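Local structure of Arf-GAP with coiled-coil, ANK repeat and PH domain-containing protein 2 (Homo sapiens, 6IF3) at residues N9-A17 with A29-N40. The protein activates GTP hydrolysis by the small GTPase ARF6 and uses its ankyrin-repeat domain, the part described here, to interact with RAB35. Residues are numbered along the deposited sequence; the frame is centred on the assembly and turned at random.
Sequences NPGLQLYRA and ALAHGADVNWAN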
loop_
_atom_site.group_PDB
_atom_site.type_symbol
_atom_site.label_atom_id
_atom_site.label_comp_id
_atom_site.label_asym_id
_atom_site.label_seq_id
_atom_site.Cartn_x
_atom_site.Cartn_y
_atom_site.Cartn_z
ATOM N N ASN A 9 37.084 -4.441 22.734
ATOM C CA ASN A 9 36.438 -4.754 21.464
ATOM C C ASN A 9 35.346 -3.737 21.183
ATOM O O ASN A 9 34.198 -3.964 21.539
ATOM C CB ASN A 9 35.858 -6.176 21.492
ATOM C CG ASN A 9 35.425 -6.666 20.113
ATOM O OD1 ASN A 9 35.168 -5.872 19.201
ATOM N ND2 ASN A 9 35.299 -7.981 19.972
ATOM N N PRO A 10 35.705 -2.602 20.554
ATOM C CA PRO A 10 34.757 -1.503 20.417
ATOM C C PRO A 10 33.555 -1.901 19.560
ATOM O O PRO A 10 32.456 -1.449 19.845
ATOM C CB PRO A 10 35.601 -0.377 19.756
ATOM C CG PRO A 10 36.990 -0.743 20.005
ATOM C CD PRO A 10 37.021 -2.255 20.001
ATOM N N GLY A 11 33.739 -2.760 18.560
ATOM C CA GLY A 11 32.600 -3.186 17.757
ATOM C C GLY A 11 31.584 -3.916 18.627
ATOM O O GLY A 11 30.365 -3.696 18.492
ATOM N N LEU A 12 32.064 -4.797 19.491
ATOM C CA LEU A 12 31.190 -5.546 20.375
ATOM C C LEU A 12 30.511 -4.618 21.371
ATOM O O LEU A 12 29.335 -4.787 21.681
ATOM C CB LEU A 12 31.995 -6.632 21.101
ATOM C CG LEU A 12 31.235 -7.497 22.104
ATOM C CD1 LEU A 12 30.044 -8.187 21.425
ATOM C CD2 LEU A 12 32.157 -8.474 22.736
ATOM N N GLN A 13 31.235 -3.622 21.867
ATOM C CA GLN A 13 30.601 -2.645 22.763
ATOM C C GLN A 13 29.471 -1.900 22.074
ATOM O O GLN A 13 28.411 -1.688 22.660
ATOM C CB GLN A 13 31.660 -1.662 23.307
ATOM C CG GLN A 13 32.632 -2.313 24.282
ATOM C CD GLN A 13 33.730 -1.372 24.733
ATOM O OE1 GLN A 13 34.100 -0.445 24.013
ATOM N NE2 GLN A 13 34.242 -1.592 25.939
ATOM N N LEU A 14 29.671 -1.536 20.812
ATOM C CA LEU A 14 28.658 -0.831 20.048
ATOM C C LEU A 14 27.453 -1.723 19.821
ATOM O O LEU A 14 26.312 -1.272 19.939
ATOM C CB LEU A 14 29.237 -0.360 18.712
ATOM C CG LEU A 14 28.289 0.277 17.699
ATOM C CD1 LEU A 14 27.728 1.589 18.305
ATOM C CD2 LEU A 14 29.032 0.501 16.399
ATOM N N TYR A 15 27.725 -2.976 19.466
ATOM C CA TYR A 15 26.701 -3.981 19.208
ATOM C C TYR A 15 25.766 -4.144 20.420
ATOM O O TYR A 15 24.528 -4.176 20.278
ATOM C CB TYR A 15 27.425 -5.288 18.871
ATOM C CG TYR A 15 26.633 -6.547 18.605
ATOM C CD1 TYR A 15 26.291 -6.918 17.298
ATOM C CD2 TYR A 15 26.310 -7.435 19.637
ATOM C CE1 TYR A 15 25.647 -8.102 17.032
ATOM C CE2 TYR A 15 25.629 -8.630 19.378
ATOM C CZ TYR A 15 25.328 -8.971 18.062
ATOM O OH TYR A 15 24.660 -10.113 17.790
ATOM N N ARG A 16 26.357 -4.277 21.598
ATOM C CA ARG A 16 25.587 -4.459 22.829
ATOM C C ARG A 16 24.799 -3.203 23.171
ATOM O O ARG A 16 23.628 -3.258 23.567
ATOM C CB ARG A 16 26.531 -4.818 23.982
ATOM C CG ARG A 16 27.124 -6.210 23.817
ATOM C CD ARG A 16 28.142 -6.555 24.889
ATOM N NE ARG A 16 28.392 -7.992 24.817
ATOM C CZ ARG A 16 29.355 -8.642 25.468
ATOM N NH1 ARG A 16 30.198 -7.988 26.249
ATOM N NH2 ARG A 16 29.470 -9.957 25.319
ATOM N N ALA A 17 25.446 -2.050 23.035
ATOM C CA ALA A 17 24.805 -0.800 23.436
ATOM C C ALA A 17 23.636 -0.467 22.516
ATOM O O ALA A 17 22.707 0.229 22.921
ATOM C CB ALA A 17 25.845 0.337 23.460
ATOM N N ALA A 29 31.930 3.837 21.947
ATOM C CA ALA A 29 32.479 2.757 21.127
ATOM C C ALA A 29 32.973 3.309 19.797
ATOM O O ALA A 29 34.087 2.962 19.352
ATOM C CB ALA A 29 31.434 1.672 20.910
ATOM N N LEU A 30 32.181 4.196 19.188
ATOM C CA LEU A 30 32.592 4.835 17.931
ATOM C C LEU A 30 33.875 5.656 18.118
ATOM O O LEU A 30 34.791 5.595 17.276
ATOM C CB LEU A 30 31.467 5.726 17.376
ATOM C CG LEU A 30 30.280 4.927 16.817
ATOM C CD1 LEU A 30 29.169 5.918 16.534
ATOM C CD2 LEU A 30 30.612 4.147 15.533
ATOM N N ALA A 31 33.959 6.394 19.225
ATOM C CA ALA A 31 35.141 7.218 19.510
ATOM C C ALA A 31 36.390 6.365 19.653
ATOM O O ALA A 31 37.504 6.842 19.414
ATOM C CB ALA A 31 34.926 8.062 20.777
ATOM N N HIS A 32 36.208 5.106 20.037
ATOM C CA HIS A 32 37.331 4.188 20.222
ATOM C C HIS A 32 37.620 3.393 18.949
ATOM O O HIS A 32 38.440 2.467 18.964
ATOM C CB HIS A 32 37.055 3.212 21.378
ATOM C CG HIS A 32 36.981 3.857 22.732
ATOM N ND1 HIS A 32 37.430 5.136 22.980
ATOM C CD2 HIS A 32 36.506 3.391 23.913
ATOM C CE1 HIS A 32 37.248 5.428 24.256
ATOM N NE2 HIS A 32 36.682 4.388 24.844
ATOM N N GLY A 33 36.920 3.725 17.868
ATOM C CA GLY A 33 37.122 3.084 16.580
ATOM C C GLY A 33 36.200 1.928 16.207
ATOM O O GLY A 33 36.547 1.155 15.309
ATOM N N ALA A 34 35.054 1.784 16.878
ATOM C CA ALA A 34 34.099 0.768 16.464
ATOM C C ALA A 34 33.669 0.984 15.012
ATOM O O ALA A 34 33.405 2.115 14.571
ATOM C CB ALA A 34 32.850 0.770 17.364
ATOM N N ASP A 35 33.603 -0.106 14.279
ATOM C CA ASP A 35 33.005 -0.106 12.958
ATOM C C ASP A 35 31.499 -0.126 13.120
ATOM O O ASP A 35 30.934 -1.081 13.677
ATOM C CB ASP A 35 33.482 -1.302 12.165
ATOM C CG ASP A 35 33.068 -1.261 10.709
ATOM O OD1 ASP A 35 32.241 -0.401 10.315
ATOM O OD2 ASP A 35 33.617 -2.104 9.958
ATOM N N VAL A 36 30.857 0.904 12.600
ATOM C CA VAL A 36 29.413 0.981 12.710
ATOM C C VAL A 36 28.737 -0.219 11.999
ATOM O O VAL A 36 27.580 -0.551 12.302
ATOM C CB VAL A 36 28.924 2.329 12.137
ATOM C CG1 VAL A 36 29.170 2.410 10.605
ATOM C CG2 VAL A 36 27.486 2.622 12.525
ATOM N N ASN A 37 29.473 -0.870 11.086
ATOM C CA ASN A 37 28.977 -2.029 10.344
ATOM C C ASN A 37 29.619 -3.344 10.798
ATOM O O ASN A 37 29.594 -4.349 10.075
ATOM C CB ASN A 37 29.203 -1.811 8.840
ATOM C CG ASN A 37 28.329 -0.715 8.289
ATOM O OD1 ASN A 37 27.106 -0.700 8.516
ATOM N ND2 ASN A 37 28.937 0.219 7.562
ATOM N N TRP A 38 30.160 -3.326 12.015
ATOM C CA TRP A 38 30.784 -4.506 12.603
ATOM C C TRP A 38 29.834 -5.697 12.576
ATOM O O TRP A 38 28.646 -5.552 12.868
ATOM C CB TRP A 38 31.200 -4.194 14.027
ATOM C CG TRP A 38 31.964 -5.329 14.707
ATOM C CD1 TRP A 38 33.278 -5.655 14.500
ATOM C CD2 TRP A 38 31.481 -6.224 15.718
ATOM N NE1 TRP A 38 33.632 -6.705 15.313
ATOM C CE2 TRP A 38 32.552 -7.065 16.076
ATOM C CE3 TRP A 38 30.248 -6.389 16.361
ATOM C CZ2 TRP A 38 32.429 -8.074 17.038
ATOM C CZ3 TRP A 38 30.135 -7.396 17.331
ATOM C CH2 TRP A 38 31.219 -8.209 17.658
ATOM N N ALA A 39 30.345 -6.849 12.168
ATOM C CA ALA A 39 29.566 -8.098 12.153
ATOM C C ALA A 39 30.064 -9.032 13.242
ATOM O O ALA A 39 31.278 -9.306 13.343
ATOM C CB ALA A 39 29.653 -8.755 10.796
ATOM N N ASN A 40 29.138 -9.538 14.053
ATOM C CA ASN A 40 29.488 -10.432 15.154
ATOM C C ASN A 40 29.550 -11.857 14.636
ATOM O O ASN A 40 28.516 -12.485 14.423
ATOM C CB ASN A 40 28.456 -10.311 16.277
ATOM C CG ASN A 40 28.880 -11.043 17.544
ATOM O OD1 ASN A 40 29.650 -12.009 17.511
ATOM N ND2 ASN A 40 28.367 -10.586 18.677
#
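Trp38 lays one ring face on the start of helix 10-19. Helix 10-19 packs against the end of helix 23-31 and the loop after it, at the N-terminal end of this stack of paired helices in the ankyrin-repeat domain. Gly11 CA sits 3.9 Å from the centroid of the Trp38 five-membered ring, a CH-pi contact over the face. Gly11 has no side chain, and the indole packs directly on its backbone. The six-membered ring of Trp38 turns its edge to the Tyr15 face in an offset edge-to-face pair, planes at 83°. Asn40 ND2 comes over one face of the Tyr15 ring near its rim, 3.4 Å from Tyr15 CE2, with the amide tilted 67° from the ring. Trp38 CG is anti to the backbone N (chi1 -176°), which carries the indole across the helix toward Leu12. Replacing Trp38 by alanine would probably leave Gly11 and the Tyr15 ring without their aromatic partner and open a gap beside Leu12. Leu14 CB meets Ala29 CB at 3.7 Å, and Leu14 CD2 reaches Ala34 CB. A Schellman motif with Gly33 at C-prime ends helix 23-31 and turns Ala34 toward Pro10. Farther out, Tyr15 OH hydrogen-bonds Glu43 OE2, and Asn40 OD1 accepts from the backbone N of Glu42.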